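Dual function macrocyclase-peptidase POPB (Galerina marginata, PDB 5N4B) cleaves peptide bonds after prolyl residues and macrocyclises peptide precursors in the biosynthesis of the amanitin toxins. Local coordinates at residues Val464-Ile478 with Asp552-Tyr566. The protein carries 1 engineered substitution. Sequence-based numbering, arbitrary orientation. Where two conformers were deposited one is given.
Sequences VWYESKDGTKIPMFI and DDFIAAAQFLVKNKY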
loop_
_atom_site.group_PDB
_atom_site.type_symbol
_atom_site.label_atom_id
_atom_site.label_comp_id
_atom_site.label_asym_id
_atom_site.label_seq_id
_atom_site.Cartn_x
_atom_site.Cartn_y
_atom_site.Cartn_z
ATOM N N VAL A 464 1.201 -13.335 -19.854
ATOM C CA VAL A 464 1.898 -13.295 -21.135
ATOM C C VAL A 464 3.213 -12.534 -20.961
ATOM O O VAL A 464 3.433 -11.849 -19.965
ATOM C CB VAL A 464 1.030 -12.672 -22.238
ATOM C CG1 VAL A 464 -0.233 -13.450 -22.396
ATOM C CG2 VAL A 464 0.730 -11.226 -21.967
ATOM N N TRP A 465 4.141 -12.703 -21.900
ATOM C CA TRP A 465 5.419 -12.025 -21.848
ATOM C C TRP A 465 5.584 -11.160 -23.082
ATOM O O TRP A 465 5.229 -11.569 -24.191
ATOM C CB TRP A 465 6.584 -13.021 -21.748
ATOM C CG TRP A 465 6.585 -13.821 -20.492
ATOM C CD1 TRP A 465 5.786 -14.881 -20.192
ATOM C CD2 TRP A 465 7.433 -13.616 -19.386
ATOM N NE1 TRP A 465 6.067 -15.318 -18.928
ATOM C CE2 TRP A 465 7.104 -14.580 -18.421
ATOM C CE3 TRP A 465 8.448 -12.717 -19.117
ATOM C CZ2 TRP A 465 7.784 -14.644 -17.174
ATOM C CZ3 TRP A 465 9.118 -12.779 -17.934
ATOM C CH2 TRP A 465 8.785 -13.749 -16.964
ATOM N N TYR A 466 6.110 -9.969 -22.873
ATOM C CA TYR A 466 6.401 -9.022 -23.959
ATOM C C TYR A 466 7.826 -8.512 -23.792
ATOM O O TYR A 466 8.479 -8.734 -22.786
ATOM C CB TYR A 466 5.388 -7.859 -24.009
ATOM C CG TYR A 466 5.475 -6.907 -22.841
ATOM C CD1 TYR A 466 4.848 -7.172 -21.631
ATOM C CD2 TYR A 466 6.167 -5.717 -22.951
ATOM C CE1 TYR A 466 4.930 -6.286 -20.574
ATOM C CE2 TYR A 466 6.243 -4.845 -21.901
ATOM C CZ TYR A 466 5.622 -5.121 -20.726
ATOM O OH TYR A 466 5.710 -4.217 -19.684
ATOM N N GLU A 467 8.302 -7.784 -24.781
ATOM C CA GLU A 467 9.682 -7.304 -24.813
ATOM C C GLU A 467 9.691 -5.789 -24.717
ATOM O O GLU A 467 8.930 -5.108 -25.419
ATOM C CB GLU A 467 10.356 -7.726 -26.126
ATOM C CG GLU A 467 11.818 -7.464 -26.194
ATOM C CD GLU A 467 12.433 -8.024 -27.469
ATOM O OE1 GLU A 467 12.045 -9.146 -27.855
ATOM O OE2 GLU A 467 13.316 -7.361 -28.053
ATOM N N SER A 468 10.517 -5.271 -23.835
ATOM C CA SER A 468 10.687 -3.842 -23.708
ATOM C C SER A 468 11.691 -3.353 -24.740
ATOM O O SER A 468 12.331 -4.148 -25.427
ATOM C CB SER A 468 11.106 -3.461 -22.282
ATOM O OG SER A 468 10.932 -2.058 -22.082
ATOM N N LYS A 469 11.817 -2.029 -24.823
ATOM C CA LYS A 469 12.753 -1.383 -25.756
ATOM C C LYS A 469 14.134 -2.018 -25.767
ATOM O O LYS A 469 14.698 -2.272 -26.844
ATOM C CB LYS A 469 12.838 0.096 -25.339
ATOM C CG LYS A 469 13.702 0.924 -26.223
ATOM C CD LYS A 469 13.687 2.380 -25.789
ATOM C CE LYS A 469 14.817 3.160 -26.428
ATOM N NZ LYS A 469 14.685 4.577 -26.050
ATOM N N ASP A 470 14.708 -2.272 -24.597
ATOM C CA ASP A 470 16.055 -2.764 -24.459
ATOM C C ASP A 470 16.156 -4.273 -24.577
ATOM O O ASP A 470 17.252 -4.819 -24.412
ATOM C CB ASP A 470 16.702 -2.236 -23.177
ATOM C CG ASP A 470 16.159 -2.881 -21.886
ATOM O OD1 ASP A 470 15.316 -3.804 -21.989
ATOM O OD2 ASP A 470 16.619 -2.499 -20.781
ATOM N N GLY A 471 15.059 -4.959 -24.857
ATOM C CA GLY A 471 15.094 -6.387 -25.046
ATOM C C GLY A 471 14.664 -7.201 -23.839
ATOM O O GLY A 471 14.439 -8.408 -23.971
ATOM N N THR A 472 14.489 -6.560 -22.678
ATOM C CA THR A 472 14.094 -7.281 -21.475
ATOM C C THR A 472 12.695 -7.856 -21.632
ATOM O O THR A 472 11.767 -7.173 -22.084
ATOM C CB THR A 472 14.120 -6.348 -20.272
ATOM O OG1 THR A 472 15.407 -5.733 -20.176
ATOM C CG2 THR A 472 13.836 -7.115 -18.991
ATOM N N LYS A 473 12.534 -9.110 -21.261
ATOM C CA LYS A 473 11.243 -9.763 -21.276
ATOM C C LYS A 473 10.512 -9.473 -19.974
ATOM O O LYS A 473 11.059 -9.632 -18.881
ATOM C CB LYS A 473 11.423 -11.259 -21.474
ATOM C CG LYS A 473 12.145 -11.598 -22.783
ATOM C CD LYS A 473 11.438 -11.042 -24.000
ATOM C CE LYS A 473 12.126 -11.478 -25.316
ATOM N NZ LYS A 473 13.614 -11.174 -25.304
ATOM N N ILE A 474 9.268 -9.015 -20.102
ATOM C CA ILE A 474 8.457 -8.545 -18.980
ATOM C C ILE A 474 7.192 -9.387 -18.977
ATOM O O ILE A 474 6.527 -9.491 -20.019
ATOM C CB ILE A 474 8.067 -7.063 -19.113
ATOM C CG1 ILE A 474 9.234 -6.130 -19.453
ATOM C CG2 ILE A 474 7.357 -6.604 -17.850
ATOM C CD1 ILE A 474 10.238 -5.973 -18.458
ATOM N N PRO A 475 6.767 -9.953 -17.848
ATOM C CA PRO A 475 5.458 -10.623 -17.797
ATOM C C PRO A 475 4.346 -9.639 -17.493
ATOM O O PRO A 475 4.559 -8.580 -16.899
ATOM C CB PRO A 475 5.602 -11.597 -16.617
ATOM C CG PRO A 475 6.511 -10.836 -15.708
ATOM C CD PRO A 475 7.463 -10.011 -16.534
ATOM N N MET A 476 3.154 -10.015 -17.922
ATOM C CA MET A 476 1.974 -9.178 -17.755
ATOM C C MET A 476 0.771 -10.083 -17.516
ATOM O O MET A 476 0.497 -10.992 -18.308
ATOM C CB MET A 476 1.722 -8.350 -19.001
ATOM C CG MET A 476 0.446 -7.518 -18.959
ATOM S SD MET A 476 0.409 -6.128 -20.136
ATOM C CE MET A 476 0.849 -6.909 -21.681
ATOM N N PHE A 477 -0.012 -9.770 -16.485
ATOM C CA PHE A 477 -1.289 -10.452 -16.284
ATOM C C PHE A 477 -2.359 -9.828 -17.166
ATOM O O PHE A 477 -2.414 -8.605 -17.323
ATOM C CB PHE A 477 -1.744 -10.316 -14.842
ATOM C CG PHE A 477 -0.859 -10.987 -13.842
ATOM C CD1 PHE A 477 -0.713 -12.365 -13.832
ATOM C CD2 PHE A 477 -0.195 -10.246 -12.888
ATOM C CE1 PHE A 477 0.090 -12.981 -12.862
ATOM C CE2 PHE A 477 0.597 -10.894 -11.889
ATOM C CZ PHE A 477 0.719 -12.231 -11.906
ATOM N N ILE A 478 -3.180 -10.686 -17.782
ATOM C CA ILE A 478 -4.330 -10.248 -18.570
ATOM C C ILE A 478 -5.554 -10.925 -17.982
ATOM O O ILE A 478 -5.601 -12.162 -17.898
ATOM C CB ILE A 478 -4.169 -10.571 -20.065
ATOM C CG1 ILE A 478 -2.964 -9.776 -20.608
ATOM C CG2 ILE A 478 -5.405 -10.179 -20.797
ATOM C CD1 ILE A 478 -2.690 -9.931 -22.143
ATOM N N ASP A 552 9.434 3.012 -20.263
ATOM C CA ASP A 552 9.562 2.217 -21.470
ATOM C C ASP A 552 8.822 0.880 -21.324
ATOM O O ASP A 552 8.167 0.423 -22.259
ATOM C CB ASP A 552 11.048 2.008 -21.784
ATOM C CG ASP A 552 11.750 3.289 -22.296
ATOM O OD1 ASP A 552 11.051 4.185 -22.823
ATOM O OD2 ASP A 552 12.995 3.349 -22.205
ATOM N N ASP A 553 8.923 0.240 -20.172
ATOM C CA ASP A 553 8.244 -1.039 -19.964
ATOM C C ASP A 553 6.729 -0.853 -20.044
ATOM O O ASP A 553 6.022 -1.663 -20.628
ATOM C CB ASP A 553 8.620 -1.640 -18.603
ATOM C CG ASP A 553 10.052 -2.136 -18.513
ATOM O OD1 ASP A 553 10.735 -2.185 -19.537
ATOM O OD2 ASP A 553 10.427 -2.468 -17.368
ATOM N N PHE A 554 6.213 0.220 -19.446
ATOM C CA PHE A 554 4.768 0.433 -19.403
ATOM C C PHE A 554 4.223 0.795 -20.782
ATOM O O PHE A 554 3.171 0.283 -21.206
ATOM C CB PHE A 554 4.442 1.522 -18.380
ATOM C CG PHE A 554 3.019 1.517 -17.873
ATOM C CD1 PHE A 554 2.506 0.455 -17.171
ATOM C CD2 PHE A 554 2.254 2.657 -17.989
ATOM C CE1 PHE A 554 1.215 0.481 -16.658
ATOM C CE2 PHE A 554 0.962 2.697 -17.498
ATOM C CZ PHE A 554 0.443 1.619 -16.852
ATOM N N ILE A 555 4.943 1.638 -21.509
ATOM C CA ILE A 555 4.540 1.976 -22.863
ATOM C C ILE A 555 4.607 0.760 -23.799
ATOM O O ILE A 555 3.688 0.497 -24.588
ATOM C CB ILE A 555 5.385 3.157 -23.364
ATOM C CG1 ILE A 555 5.028 4.416 -22.584
ATOM C CG2 ILE A 555 5.175 3.323 -24.869
ATOM C CD1 ILE A 555 6.073 5.520 -22.729
ATOM N N ALA A 556 5.673 -0.039 -23.680
ATOM C CA ALA A 556 5.765 -1.254 -24.486
ATOM C C ALA A 556 4.617 -2.228 -24.210
ATOM O O ALA A 556 4.148 -2.947 -25.118
ATOM C CB ALA A 556 7.126 -1.915 -24.306
ATOM N N ALA A 557 4.146 -2.300 -22.965
ATOM C CA ALA A 557 3.026 -3.178 -22.663
ATOM C C ALA A 557 1.788 -2.755 -23.449
ATOM O O ALA A 557 1.081 -3.592 -24.015
ATOM C CB ALA A 557 2.758 -3.154 -21.161
ATOM N N ALA A 558 1.516 -1.459 -23.492
ATOM C CA ALA A 558 0.333 -0.961 -24.196
ATOM C C ALA A 558 0.464 -1.186 -25.690
ATOM O O ALA A 558 -0.516 -1.551 -26.349
ATOM C CB ALA A 558 0.138 0.525 -23.877
ATOM N N GLN A 559 1.672 -1.017 -26.220
ATOM C CA GLN A 559 1.899 -1.258 -27.636
ATOM C C GLN A 559 1.696 -2.733 -27.961
ATOM O O GLN A 559 1.111 -3.073 -28.990
ATOM C CB GLN A 559 3.318 -0.783 -28.007
ATOM C CG GLN A 559 3.452 0.728 -27.883
ATOM C CD GLN A 559 4.852 1.231 -28.068
ATOM O OE1 GLN A 559 5.828 0.650 -27.582
ATOM N NE2 GLN A 559 4.962 2.354 -28.747
ATOM N N PHE A 560 2.156 -3.619 -27.072
ATOM C CA PHE A 560 2.012 -5.060 -27.247
ATOM C C PHE A 560 0.557 -5.495 -27.229
ATOM O O PHE A 560 0.143 -6.348 -28.019
ATOM C CB PHE A 560 2.794 -5.752 -26.119
ATOM C CG PHE A 560 2.562 -7.240 -25.992
ATOM C CD1 PHE A 560 3.301 -8.127 -26.717
ATOM C CD2 PHE A 560 1.614 -7.734 -25.146
ATOM C CE1 PHE A 560 3.094 -9.503 -26.570
ATOM C CE2 PHE A 560 1.408 -9.106 -25.030
ATOM C CZ PHE A 560 2.163 -9.958 -25.742
ATOM N N LEU A 561 -0.252 -4.907 -26.341
ATOM C CA LEU A 561 -1.671 -5.281 -26.280
ATOM C C LEU A 561 -2.336 -5.052 -27.619
ATOM O O LEU A 561 -3.154 -5.855 -28.048
ATOM C CB LEU A 561 -2.384 -4.480 -25.194
ATOM C CG LEU A 561 -2.016 -4.806 -23.757
ATOM C CD1 LEU A 561 -2.691 -3.839 -22.826
ATOM C CD2 LEU A 561 -2.383 -6.205 -23.400
ATOM N N VAL A 562 -2.002 -3.945 -28.272
ATOM C CA VAL A 562 -2.618 -3.636 -29.563
ATOM C C VAL A 562 -1.991 -4.478 -30.670
ATOM O O VAL A 562 -2.702 -5.080 -31.488
ATOM C CB VAL A 562 -2.509 -2.132 -29.838
ATOM C CG1 VAL A 562 -2.998 -1.819 -31.253
ATOM C CG2 VAL A 562 -3.324 -1.336 -28.834
ATOM N N LYS A 563 -0.655 -4.557 -30.708
ATOM C CA LYS A 563 0.020 -5.273 -31.799
ATOM C C LYS A 563 -0.411 -6.724 -31.856
ATOM O O LYS A 563 -0.625 -7.287 -32.948
ATOM C CB LYS A 563 1.531 -5.133 -31.622
ATOM C CG LYS A 563 2.393 -5.815 -32.698
ATOM C CD LYS A 563 2.353 -5.052 -33.955
ATOM C CE LYS A 563 3.382 -5.633 -34.938
ATOM N NZ LYS A 563 3.078 -5.195 -36.345
ATOM N N ASN A 564 -0.585 -7.347 -30.693
ATOM C CA ASN A 564 -0.911 -8.756 -30.599
ATOM C C ASN A 564 -2.408 -9.028 -30.430
ATOM O O ASN A 564 -2.796 -10.148 -30.108
ATOM C CB ASN A 564 -0.072 -9.408 -29.504
ATOM C CG ASN A 564 1.412 -9.482 -29.868
ATOM O OD1 ASN A 564 2.087 -8.467 -29.976
ATOM N ND2 ASN A 564 1.925 -10.696 -30.003
ATOM N N LYS A 565 -3.247 -8.020 -30.639
ATOM C CA LYS A 565 -4.691 -8.182 -30.770
ATOM C C LYS A 565 -5.410 -8.531 -29.478
ATOM O O LYS A 565 -6.542 -9.010 -29.505
ATOM C CB LYS A 565 -5.066 -9.200 -31.843
ATOM C CG LYS A 565 -4.306 -9.067 -33.154
ATOM C CD LYS A 565 -4.497 -7.760 -33.813
ATOM C CE LYS A 565 -3.922 -7.789 -35.258
ATOM N NZ LYS A 565 -2.689 -6.927 -35.428
ATOM N N TYR A 566 -4.798 -8.247 -28.338
ATOM C CA TYR A 566 -5.537 -8.309 -27.093
ATOM C C TYR A 566 -6.527 -7.162 -26.998
ATOM O O TYR A 566 -7.659 -7.344 -26.522
ATOM C CB TYR A 566 -4.551 -8.243 -25.912
ATOM C CG TYR A 566 -3.660 -9.439 -25.819
ATOM C CD1 TYR A 566 -4.086 -10.626 -25.237
ATOM C CD2 TYR A 566 -2.389 -9.396 -26.332
ATOM C CE1 TYR A 566 -3.232 -11.747 -25.199
ATOM C CE2 TYR A 566 -1.544 -10.470 -26.297
ATOM C CZ TYR A 566 -1.968 -11.642 -25.718
ATOM O OH TYR A 566 -1.101 -12.740 -25.704
HETATM O O HOH W 1 14.731 5.026 -23.239
HETATM O O HOH W 2 9.712 0.395 -24.572
#
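Tyr466 and Ser468 both hydrogen-bond to Asp553, one to its carbonyl and one to its carboxylate, where the beta hairpin at the edge of the alpha/beta-hydrolase sheet packs against helix 548-563. Tyr466 OH donates to Asp553 O at 2.7 Å from above the carbonyl plane, while Ala557 N, the helix's own donor, reaches that oxygen from the opposite face; one carbonyl thus serves two donors. Tyrosine suits this place because Ile474 CB covers one face of its ring and Ala557 CA the other, and the small alanine lets it come close. Ser468, short enough to donate at close quarters, gives its OG to Asp553 OD1 at 2.6 Å. The same OD1 also takes a salt bridge from Arg529, which pairs with Asp470 OD2 as well and probably offsets both negative charges. Asp470 OD1 accepts from Thr472 N, closing an Asx turn, and also from Thr472 OG1. At the more open end, waters link Lys469 NZ to Asp552 OD2 and Lys469 N to Asp552 O. The rest is apolar: Tyr466 CB lies over the Phe560 ring, 3.6 Å from its centroid; unbranched Met476 bends (chi3 51°) to set CE against Phe560 CD2 and Leu561 CD2; and Ile478 CD1 sits 3.7 Å from the Tyr566 ring centroid, over its face.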